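Side-chain contacts in soluble secreted antigen MPT53 (PDB 1LU4), which probably catalyses the oxidation of reduced, unfolded secreted proteins so that disulfide bonds form in them: residues 30-35 with 81-86; 47-52 with 125-130; 60-63 with 69-72; 104-107 with 111-114. All blocks are in the same frame, centred on the assembly; numbering follows the deposited sequence. Where two conformers were deposited one is given.

Contact 1: 30-35 with 81-86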
loop_
_atom_site.group_PDB
_atom_site.type_symbol
_atom_site.label_atom_id
_atom_site.label_comp_id
_atom_site.label_asym_id
_atom_site.label_seq_id
_atom_site.Cartn_x
_atom_site.Cartn_y
_atom_site.Cartn_z
ATOM N N TRP A 30 1.523 0.103 -0.063
ATOM C CA TRP A 30 1.478 -0.184 1.352
ATOM C C TRP A 30 1.029 -1.621 1.518
ATOM O O TRP A 30 -0.100 -1.981 1.180
ATOM C CB TRP A 30 0.520 0.766 2.067
ATOM C CG TRP A 30 0.441 0.607 3.556
ATOM C CD1 TRP A 30 1.467 0.635 4.462
ATOM C CD2 TRP A 30 -0.747 0.452 4.354
ATOM N NE1 TRP A 30 1.016 0.487 5.744
ATOM C CE2 TRP A 30 -0.337 0.376 5.698
ATOM C CE3 TRP A 30 -2.109 0.374 4.020
ATOM C CZ2 TRP A 30 -1.270 0.218 6.734
ATOM C CZ3 TRP A 30 -3.042 0.214 5.071
ATOM C CH2 TRP A 30 -2.586 0.142 6.386
ATOM N N PHE A 31 1.949 -2.449 2.036
ATOM C CA PHE A 31 1.680 -3.891 2.250
ATOM C C PHE A 31 1.193 -4.090 3.642
ATOM O O PHE A 31 1.891 -3.760 4.630
ATOM C CB PHE A 31 3.004 -4.672 2.035
ATOM C CG PHE A 31 3.495 -4.611 0.607
ATOM C CD1 PHE A 31 4.257 -3.537 0.127
ATOM C CD2 PHE A 31 3.186 -5.649 -0.288
ATOM C CE1 PHE A 31 4.689 -3.521 -1.182
ATOM C CE2 PHE A 31 3.614 -5.607 -1.610
ATOM C CZ PHE A 31 4.359 -4.535 -2.086
ATOM N N TRP A 32 -0.015 -4.619 3.773
ATOM C CA TRP A 32 -0.674 -4.725 5.104
ATOM C C TRP A 32 -1.392 -6.049 5.238
ATOM O O TRP A 32 -1.667 -6.787 4.287
ATOM C CB TRP A 32 -1.662 -3.576 5.215
ATOM C CG TRP A 32 -2.795 -3.428 4.268
ATOM C CD1 TRP A 32 -2.766 -2.736 3.096
ATOM C CD2 TRP A 32 -4.130 -3.945 4.390
ATOM N NE1 TRP A 32 -3.982 -2.769 2.455
ATOM C CE2 TRP A 32 -4.840 -3.502 3.244
ATOM C CE3 TRP A 32 -4.785 -4.717 5.347
ATOM C CZ2 TRP A 32 -6.192 -3.805 3.029
ATOM C CZ3 TRP A 32 -6.119 -5.018 5.132
ATOM C CH2 TRP A 32 -6.815 -4.583 3.977
ATOM N N THR A 33 -1.703 -6.358 6.531
ATOM C CA THR A 33 -2.644 -7.415 6.829
ATOM C C THR A 33 -3.611 -6.880 7.878
ATOM O O THR A 33 -3.221 -6.041 8.684
ATOM C CB THR A 33 -1.928 -8.687 7.375
ATOM O OG1 THR A 33 -1.366 -8.439 8.708
ATOM C CG2 THR A 33 -0.861 -9.259 6.511
ATOM N N PRO A 34 -4.893 -7.317 7.895
ATOM C CA PRO A 34 -5.866 -6.604 8.720
ATOM C C PRO A 34 -5.736 -6.857 10.204
ATOM O O PRO A 34 -6.306 -6.100 11.008
ATOM C CB PRO A 34 -7.209 -7.102 8.158
ATOM C CG PRO A 34 -6.897 -8.444 7.513
ATOM C CD PRO A 34 -5.491 -8.224 6.945
ATOM N N TRP A 35 -5.010 -7.924 10.586
ATOM C CA TRP A 35 -4.934 -8.307 11.973
ATOM C C TRP A 35 -3.642 -7.867 12.593
ATOM O O TRP A 35 -3.409 -8.105 13.808
ATOM C CB TRP A 35 -5.066 -9.842 12.036
ATOM C CG TRP A 35 -4.365 -10.620 10.942
ATOM C CD1 TRP A 35 -4.997 -11.167 9.844
ATOM C CD2 TRP A 35 -2.988 -10.942 10.791
ATOM N NE1 TRP A 35 -4.067 -11.827 9.027
ATOM C CE2 TRP A 35 -2.841 -11.692 9.635
ATOM C CE3 TRP A 35 -1.872 -10.673 11.617
ATOM C CZ2 TRP A 35 -1.606 -12.188 9.183
ATOM C CZ3 TRP A 35 -0.653 -11.163 11.210
ATOM C CH2 TRP A 35 -0.571 -11.922 10.008
ATOM N N PHE A 81 -8.685 4.351 -1.395
ATOM C CA PHE A 81 -7.746 4.145 -2.463
ATOM C C PHE A 81 -7.788 2.665 -2.822
ATOM O O PHE A 81 -8.372 1.858 -2.089
ATOM C CB PHE A 81 -6.322 4.619 -2.120
ATOM C CG PHE A 81 -5.791 4.141 -0.792
ATOM C CD1 PHE A 81 -5.201 2.859 -0.686
ATOM C CD2 PHE A 81 -5.822 4.929 0.340
ATOM C CE1 PHE A 81 -4.653 2.456 0.527
ATOM C CE2 PHE A 81 -5.260 4.538 1.544
ATOM C CZ PHE A 81 -4.675 3.277 1.609
ATOM N N THR A 82 -7.154 2.297 -3.936
ATOM C CA THR A 82 -7.188 0.897 -4.370
ATOM C C THR A 82 -6.516 0.013 -3.319
ATOM O O THR A 82 -5.425 0.311 -2.859
ATOM C CB THR A 82 -6.388 0.764 -5.686
ATOM O OG1 THR A 82 -7.028 1.568 -6.680
ATOM C CG2 THR A 82 -6.368 -0.687 -6.146
ATOM N N ASN A 83 -7.164 -1.097 -2.995
ATOM C CA ASN A 83 -6.543 -2.155 -2.175
ATOM C C ASN A 83 -6.691 -3.461 -2.895
ATOM O O ASN A 83 -7.749 -3.828 -3.404
ATOM C CB ASN A 83 -7.196 -2.218 -0.771
ATOM C CG ASN A 83 -6.706 -1.072 0.073
ATOM O OD1 ASN A 83 -5.638 -1.127 0.677
ATOM N ND2 ASN A 83 -7.488 -0.013 0.046
ATOM N N LEU A 84 -5.581 -4.196 -2.960
ATOM C CA LEU A 84 -5.467 -5.417 -3.739
ATOM C C LEU A 84 -5.558 -6.639 -2.823
ATOM O O LEU A 84 -4.952 -6.665 -1.758
ATOM C CB LEU A 84 -4.117 -5.478 -4.489
ATOM C CG LEU A 84 -3.935 -4.244 -5.435
ATOM C CD1 LEU A 84 -2.614 -4.357 -6.172
ATOM C CD2 LEU A 84 -5.072 -4.094 -6.432
ATOM N N ASN A 85 -6.320 -7.627 -3.271
ATOM C CA ASN A 85 -6.383 -8.898 -2.547
ATOM C C ASN A 85 -5.281 -9.788 -3.115
ATOM O O ASN A 85 -5.515 -10.464 -4.134
ATOM C CB ASN A 85 -7.768 -9.522 -2.786
ATOM C CG ASN A 85 -7.867 -10.904 -2.156
ATOM O OD1 ASN A 85 -7.023 -11.326 -1.403
ATOM N ND2 ASN A 85 -8.914 -11.611 -2.530
ATOM N N ASP A 86 -4.096 -9.743 -2.543
ATOM C CA ASP A 86 -2.976 -10.521 -3.068
ATOM C C ASP A 86 -3.018 -11.869 -2.392
ATOM O O ASP A 86 -2.201 -12.221 -1.539
ATOM C CB ASP A 86 -1.665 -9.806 -2.759
ATOM C CG ASP A 86 -0.447 -10.481 -3.375
ATOM O OD1 ASP A 86 -0.551 -11.103 -4.424
ATOM O OD2 ASP A 86 0.644 -10.365 -2.797
#

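Contact 2: 47-52 with 125-130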
loop_
_atom_site.group_PDB
_atom_site.type_symbol
_atom_site.label_atom_id
_atom_site.label_comp_id
_atom_site.label_asym_id
_atom_site.label_seq_id
_atom_site.Cartn_x
_atom_site.Cartn_y
_atom_site.Cartn_z
ATOM N N SER A 47 -5.130 6.786 5.573
ATOM C CA SER A 47 -6.383 7.363 5.067
ATOM C C SER A 47 -6.277 8.870 4.900
ATOM O O SER A 47 -6.641 9.439 3.862
ATOM C CB SER A 47 -7.476 7.078 6.114
ATOM O OG SER A 47 -8.684 7.669 5.652
ATOM N N GLN A 48 -5.711 9.522 5.890
ATOM C CA GLN A 48 -5.597 10.998 5.891
ATOM C C GLN A 48 -4.566 11.466 4.886
ATOM O O GLN A 48 -4.795 12.420 4.144
ATOM C CB GLN A 48 -5.233 11.457 7.313
ATOM C CG GLN A 48 -6.416 11.352 8.288
ATOM C CD GLN A 48 -7.534 12.277 7.907
ATOM O OE1 GLN A 48 -8.699 11.838 7.639
ATOM N NE2 GLN A 48 -7.260 13.563 7.866
ATOM N N VAL A 49 -3.391 10.856 4.856
ATOM C CA VAL A 49 -2.337 11.300 3.942
ATOM C C VAL A 49 -2.742 11.064 2.490
ATOM O O VAL A 49 -2.512 11.926 1.636
ATOM C CB VAL A 49 -0.983 10.729 4.319
ATOM C CG1 VAL A 49 0.090 11.185 3.305
ATOM C CG2 VAL A 49 -0.571 11.152 5.724
ATOM N N ALA A 50 -3.381 9.948 2.185
ATOM C CA ALA A 50 -3.845 9.681 0.815
ATOM C C ALA A 50 -4.852 10.768 0.445
ATOM O O ALA A 50 -4.819 11.315 -0.655
ATOM C CB ALA A 50 -4.440 8.297 0.694
ATOM N N ALA A 51 -5.782 11.092 1.355
ATOM C CA ALA A 51 -6.844 12.058 1.046
ATOM C C ALA A 51 -6.243 13.420 0.755
ATOM O O ALA A 51 -6.718 14.149 -0.119
ATOM C CB ALA A 51 -7.858 12.151 2.161
ATOM N N ALA A 52 -5.213 13.775 1.507
ATOM C CA ALA A 52 -4.578 15.098 1.394
ATOM C C ALA A 52 -3.638 15.204 0.226
ATOM O O ALA A 52 -3.191 16.332 -0.042
ATOM C CB ALA A 52 -3.863 15.440 2.718
ATOM N N ASP A 125 3.005 12.278 10.720
ATOM C CA ASP A 125 3.943 13.321 10.332
ATOM C C ASP A 125 5.047 12.748 9.456
ATOM O O ASP A 125 5.442 13.347 8.463
ATOM C CB ASP A 125 4.550 13.979 11.573
ATOM C CG ASP A 125 3.666 15.058 12.165
ATOM O OD1 ASP A 125 2.477 15.234 11.832
ATOM O OD2 ASP A 125 4.194 15.789 13.042
ATOM N N GLU A 126 5.542 11.551 9.863
ATOM C CA GLU A 126 6.603 10.998 9.032
ATOM C C GLU A 126 6.096 10.637 7.632
ATOM O O GLU A 126 6.720 10.902 6.631
ATOM C CB GLU A 126 7.270 9.781 9.671
ATOM C CG GLU A 126 8.332 9.155 8.773
ATOM C CD GLU A 126 9.066 7.976 9.419
ATOM O OE1 GLU A 126 9.215 7.915 10.657
ATOM O OE2 GLU A 126 9.463 7.087 8.625
ATOM N N LEU A 127 4.920 9.988 7.583
ATOM C CA LEU A 127 4.326 9.598 6.300
ATOM C C LEU A 127 4.039 10.803 5.412
ATOM O O LEU A 127 4.365 10.763 4.217
ATOM C CB LEU A 127 3.035 8.812 6.586
ATOM C CG LEU A 127 2.273 8.357 5.329
ATOM C CD1 LEU A 127 3.101 7.461 4.446
ATOM C CD2 LEU A 127 0.968 7.668 5.738
ATOM N N SER A 128 3.481 11.847 5.986
ATOM C CA SER A 128 3.201 13.059 5.217
ATOM C C SER A 128 4.477 13.609 4.594
ATOM O O SER A 128 4.498 14.012 3.423
ATOM C CB SER A 128 2.502 14.048 6.175
ATOM O OG SER A 128 2.294 15.239 5.499
ATOM N N GLY A 129 5.588 13.640 5.373
ATOM C CA GLY A 129 6.827 14.164 4.819
ATOM C C GLY A 129 7.382 13.242 3.723
ATOM O O GLY A 129 7.863 13.778 2.720
ATOM N N ARG A 130 7.297 11.932 3.904
ATOM C CA ARG A 130 7.819 11.058 2.813
ATOM C C ARG A 130 7.001 11.243 1.536
ATOM O O ARG A 130 7.520 11.243 0.410
ATOM C CB ARG A 130 7.839 9.598 3.266
ATOM C CG ARG A 130 8.836 9.363 4.434
ATOM C CD ARG A 130 8.720 7.913 4.874
ATOM N NE ARG A 130 9.681 7.519 5.871
ATOM C CZ ARG A 130 10.965 7.215 5.662
ATOM N NH1 ARG A 130 11.546 7.224 4.481
ATOM N NH2 ARG A 130 11.681 6.864 6.740
#

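Contact 3: 60-63 with 69-72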
loop_
_atom_site.group_PDB
_atom_site.type_symbol
_atom_site.label_atom_id
_atom_site.label_comp_id
_atom_site.label_asym_id
_atom_site.label_seq_id
_atom_site.Cartn_x
_atom_site.Cartn_y
_atom_site.Cartn_z
ATOM N N GLY A 60 -2.892 -0.103 -1.614
ATOM C CA GLY A 60 -2.665 -1.075 -0.527
ATOM C C GLY A 60 -2.634 -2.480 -1.117
ATOM O O GLY A 60 -3.342 -2.768 -2.088
ATOM N N ILE A 61 -1.848 -3.361 -0.515
ATOM C CA ILE A 61 -1.693 -4.715 -1.018
ATOM C C ILE A 61 -1.794 -5.618 0.221
ATOM O O ILE A 61 -0.905 -5.608 1.088
ATOM C CB ILE A 61 -0.372 -4.924 -1.784
ATOM C CG1 ILE A 61 -0.236 -3.878 -2.914
ATOM C CG2 ILE A 61 -0.310 -6.342 -2.298
ATOM C CD1 ILE A 61 1.036 -3.840 -3.684
ATOM N N ALA A 62 -2.900 -6.352 0.312
ATOM C CA ALA A 62 -3.174 -7.142 1.526
ATOM C C ALA A 62 -2.979 -8.614 1.205
ATOM O O ALA A 62 -3.214 -9.097 0.086
ATOM C CB ALA A 62 -4.633 -6.923 1.959
ATOM N N THR A 63 -2.579 -9.376 2.231
ATOM C CA THR A 63 -2.480 -10.833 2.072
ATOM C C THR A 63 -2.691 -11.464 3.468
ATOM O O THR A 63 -2.840 -10.786 4.475
ATOM C CB THR A 63 -1.152 -11.227 1.453
ATOM O OG1 THR A 63 -1.218 -12.639 1.036
ATOM C CG2 THR A 63 0.033 -11.063 2.382
ATOM N N ALA A 69 -12.349 -9.883 5.840
ATOM C CA ALA A 69 -11.546 -9.241 6.888
ATOM C C ALA A 69 -10.781 -8.070 6.290
ATOM O O ALA A 69 -10.619 -7.007 6.936
ATOM C CB ALA A 69 -10.598 -10.261 7.533
ATOM N N MET A 70 -10.295 -8.258 5.087
ATOM C CA MET A 70 -9.625 -7.134 4.381
ATOM C C MET A 70 -10.571 -5.992 4.197
ATOM O O MET A 70 -10.249 -4.827 4.445
ATOM C CB MET A 70 -9.052 -7.601 3.043
ATOM C CG MET A 70 -7.953 -8.652 3.163
ATOM S SD MET A 70 -7.546 -9.266 1.501
ATOM C CE MET A 70 -6.146 -10.299 1.862
ATOM N N GLN A 71 -11.789 -6.305 3.739
ATOM C CA GLN A 71 -12.787 -5.245 3.498
ATOM C C GLN A 71 -13.180 -4.546 4.794
ATOM O O GLN A 71 -13.363 -3.344 4.832
ATOM C CB GLN A 71 -14.043 -5.871 2.874
ATOM C CG GLN A 71 -13.741 -6.305 1.453
ATOM C CD GLN A 71 -14.914 -7.005 0.801
ATOM O OE1 GLN A 71 -15.879 -7.451 1.459
ATOM N NE2 GLN A 71 -14.880 -7.074 -0.508
ATOM N N SER A 72 -13.337 -5.309 5.901
ATOM C CA SER A 72 -13.682 -4.634 7.159
ATOM C C SER A 72 -12.642 -3.631 7.550
ATOM O O SER A 72 -12.983 -2.588 8.137
ATOM C CB SER A 72 -13.805 -5.707 8.252
ATOM O OG SER A 72 -14.971 -6.454 8.070
#

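Contact 4: 104-107 with 111-114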
loop_
_atom_site.group_PDB
_atom_site.type_symbol
_atom_site.label_atom_id
_atom_site.label_comp_id
_atom_site.label_asym_id
_atom_site.label_seq_id
_atom_site.Cartn_x
_atom_site.Cartn_y
_atom_site.Cartn_z
ATOM N N VAL A 104 6.483 1.234 -0.042
ATOM C CA VAL A 104 7.360 1.590 -1.144
ATOM C C VAL A 104 6.903 2.935 -1.644
ATOM O O VAL A 104 5.789 3.084 -2.101
ATOM C CB VAL A 104 7.387 0.543 -2.253
ATOM C CG1 VAL A 104 8.381 0.936 -3.324
ATOM C CG2 VAL A 104 7.711 -0.903 -1.746
ATOM N N PHE A 105 7.833 3.915 -1.612
ATOM C CA PHE A 105 7.557 5.289 -2.010
ATOM C C PHE A 105 8.168 5.515 -3.382
ATOM O O PHE A 105 9.423 5.556 -3.490
ATOM C CB PHE A 105 8.171 6.225 -0.973
ATOM C CG PHE A 105 7.488 6.186 0.366
ATOM C CD1 PHE A 105 6.317 6.875 0.599
ATOM C CD2 PHE A 105 8.047 5.401 1.385
ATOM C CE1 PHE A 105 5.686 6.812 1.801
ATOM C CE2 PHE A 105 7.426 5.332 2.624
ATOM C CZ PHE A 105 6.249 6.039 2.816
ATOM N N TYR A 106 7.363 5.641 -4.427
ATOM C CA TYR A 106 7.853 5.811 -5.797
ATOM C C TYR A 106 7.734 7.252 -6.259
ATOM O O TYR A 106 6.707 7.906 -6.130
ATOM C CB TYR A 106 6.960 5.059 -6.730
ATOM C CG TYR A 106 7.251 3.569 -6.917
ATOM C CD1 TYR A 106 8.336 3.188 -7.672
ATOM C CD2 TYR A 106 6.465 2.620 -6.336
ATOM C CE1 TYR A 106 8.611 1.864 -7.850
ATOM C CE2 TYR A 106 6.731 1.256 -6.534
ATOM C CZ TYR A 106 7.809 0.897 -7.284
ATOM O OH TYR A 106 8.074 -0.444 -7.472
ATOM N N ARG A 107 8.848 7.725 -6.809
ATOM C CA ARG A 107 8.838 8.941 -7.593
ATOM C C ARG A 107 8.377 8.625 -9.019
ATOM O O ARG A 107 8.424 7.479 -9.466
ATOM C CB ARG A 107 10.231 9.582 -7.669
ATOM C CG ARG A 107 10.707 10.052 -6.279
ATOM C CD ARG A 107 12.045 10.779 -6.508
ATOM N NE ARG A 107 11.886 12.019 -7.249
ATOM C CZ ARG A 107 11.654 13.199 -6.678
ATOM N NH1 ARG A 107 11.556 13.276 -5.350
ATOM N NH2 ARG A 107 11.528 14.269 -7.442
ATOM N N THR A 111 12.345 5.715 -9.464
ATOM C CA THR A 111 13.121 5.388 -8.267
ATOM C C THR A 111 12.198 5.283 -7.055
ATOM O O THR A 111 11.083 5.826 -7.070
ATOM C CB THR A 111 14.248 6.405 -8.028
ATOM O OG1 THR A 111 13.637 7.661 -7.707
ATOM C CG2 THR A 111 15.170 6.617 -9.239
ATOM N N SER A 112 12.652 4.542 -6.064
ATOM C CA SER A 112 11.838 4.280 -4.879
ATOM C C SER A 112 12.710 4.163 -3.627
ATOM O O SER A 112 13.913 3.972 -3.660
ATOM C CB SER A 112 10.984 3.038 -5.103
ATOM O OG SER A 112 11.715 1.866 -5.272
ATOM N N THR A 113 12.034 4.275 -2.511
ATOM C CA THR A 113 12.555 4.030 -1.190
ATOM C C THR A 113 11.566 3.187 -0.435
ATOM O O THR A 113 10.368 3.353 -0.576
ATOM C CB THR A 113 12.802 5.321 -0.429
ATOM O OG1 THR A 113 11.619 6.093 -0.463
ATOM C CG2 THR A 113 13.799 6.154 -1.194
ATOM N N PHE A 114 12.058 2.276 0.361
ATOM C CA PHE A 114 11.212 1.416 1.163
ATOM C C PHE A 114 11.371 1.665 2.638
ATOM O O PHE A 114 12.456 2.067 3.122
ATOM C CB PHE A 114 11.997 0.052 0.993
ATOM C CG PHE A 114 11.410 -1.068 1.809
ATOM C CD1 PHE A 114 10.224 -1.702 1.438
ATOM C CD2 PHE A 114 11.979 -1.530 2.983
ATOM C CE1 PHE A 114 9.695 -2.712 2.209
ATOM C CE2 PHE A 114 11.460 -2.547 3.752
ATOM C CZ PHE A 114 10.271 -3.171 3.378
HETATM O O HOH W 1 11.404 7.510 -3.076
#

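Contact 1: 30-35 with 81-86
Trp32 holds its CG between its own backbone N and carbonyl carbon (chi1 61°), and Asn83 sets its CG beside its backbone N; together these torsions bring the N-H edge of the indole up to the amide oxygen of Asn83 across the width of strand 57-62, which separates the two segments in the sheet. One hydrogen bond joins them: Trp32 NE1 donates to Asn83 OD1 at 2.9 Å. It is bent, with 141° at the hydrogen; the oxygen lies somewhat out of the indole plane, and the donor is tilted from the carbonyl plane. The ring and amide planes stand 77° apart, nearly perpendicular. Besides the bond, OD1 is 3.6 Å from Trp32 CZ2, along the same indole edge, while OD1 also packs against Gly60 CA of the intervening strand. Phe73 of helix 67-77 stacks on the Trp32 ring, which also touches Cys39, one of the two cysteines of the CxxC expected for a thioredoxin-like redox centre. The chemistry settles the amide orientation: an indole N-H can only donate, so the oxygen must face it. A buried donor is thereby satisfied, and the bond probably helps fix the rotation of the indole beside Cys39.

Contact 2: 47-52 with 125-130
Val49 and Leu127 meet through branched ends whose rotamers decide which methyl touches which. In Val49, CG1 lies anti to the backbone N and CG2 anti to the carbonyl carbon, so the two methyls spread like a fork facing helix 124-133. Leu127 extends CG away from its backbone N (chi1 179°) and then turns at chi2 60°, which sends CD2 to Val49 and leaves CD1 for the sheet. The closest apolar pair is Val49 CG2 with Leu127 CD2 at 3.8 Å, and Val49 CB follows at 3.9 Å from the same CD2. The other prong, Val49 CG1, lies 4.1 Å from Ser128 CA and equally near Leu127 CG, so it touches both the helix backbone and the branch point of the leucine. This matches the short backbone spacing, 5.9 Å between the CA atoms of Val49 and Ser128. No hydrogen bond crosses the contact. Within helix 124-133, and not across the contact, Arg130 makes a salt bridge to Glu126 one turn away, gripping it side-on with two nitrogens on a single oxygen: NE is 2.8 Å and NH2 2.9 Å from Glu126 OE2. That oxygen lies in the guanidinium plane; it offers NE its anti lone pair, whereas NH2 meets it from above the carboxylate plane. In the fold, the contact joins helices 37-52 and 124-133 beside the central sheet: Val49 also touches Phe58 of strand 57-62 and Val131 of helix 124-133, while Leu127 packs on Phe103 and Phe105 of strand 102-106.

Contact 3: 60-63 with 69-72
In the beta-alpha-beta unit made of strand 57-62, helix 67-77 and strand 82-85, Met70 packs the helix on the first strand, reaching down to Ala62 near that strand's end. The CA atoms of Ala62 and Met70 are 7.1 Å apart, and the methionine side chain spans most of that gap to the alanine methyl. Met70 is extended beyond CG (chi2 172°, chi3 173°), so its chain runs past the Ala62 methyl in sequence: CB of Ala62 is 3.9 Å from Met70 CG, 3.8 Å from SD and 3.7 Å from CE. The terminal methyl then settles over the face of the peptide between Ala62 and Thr63, with Met70 CE 3.6 Å from Ala62 O and 3.7 Å from Thr63 N. The Thr63 side chain leaves in the other direction and hydrogen-bonds through OG1 to the backbone O of Asp86. Met70 further touches Trp32, Leu12 and, in strand 82-85, Asn85. Nothing polar is exchanged across this contact: the joint relies on dispersion and shape, with the thioether methyl shielding one side of a peptide group whose in-plane hydrogen-bonding directions it does not occupy.

Contact 4: 104-107 with 111-114
Phe105 and Thr113 form the hydrogen-bonded pair at the middle of two strands that run antiparallel at 163°, their axes 4.6 Å apart at closest. Phe105 N donates to Thr113 O at 2.8 Å, nearly straight; the return bond, Thr113 N to Phe105 O, is longer at 3.1 Å. A third, from Arg107 N to Thr111 O at 2.9 Å, closes the ladder near the turn. Thr113 places OG1 between its backbone N and carbonyl carbon (chi1 52°), which brings that hydroxyl to 3.5 Å from Phe105 CB. One water sits between the pair, donating to Phe105 O at 2.8 Å and lying 3.0 Å from Thr113 OG1, so this carbonyl accepts from both a backbone N-H and a water. The two strands make up a beta hairpin, 102-106 with 112-115, the latter being an outermost strand of the thioredoxin-like sheet. On the opposite face of the hairpin from Phe105, Ser112 lays its CB over the Tyr106 ring as a CH-pi contact, 4.1 Å from the ring centroid and 27° off the normal. The same CB borders CG1 of Val104. Tyr106 OH bonds instead to Ala1 N and Tyr95 OH, and Phe105 on its face packs against helix 124-133. Next to the turn, the side chains of Arg107 and Thr111 run alongside each other, while Thr111 OG1 is hydrogen-bonded to Asp109.

Overall arrangement
Three of the four contacts involve the five-stranded mixed sheet directly, ordered 82-85, 57-62, 27-32, 102-106, 112-115. Contacts 1 and 3 have centres about 4 Å apart; strand 57-62 carries a segment of contact 3 and lies between the two strands of contact 1, whose chain interval includes contact 3. Contact 4 is at the other edge, its centre about 21 Å from that of contact 3, and follows both in sequence. Contact 2 packs two helices beside the sheet; its segments alternate with those of contact 1, and contacts 3 and 4 both lie between them. It touches contact 4 through Leu127 and Arg130 on Phe105, and contact 1 through Ala50 on Phe81, a packing consistent with a thioredoxin-like fold.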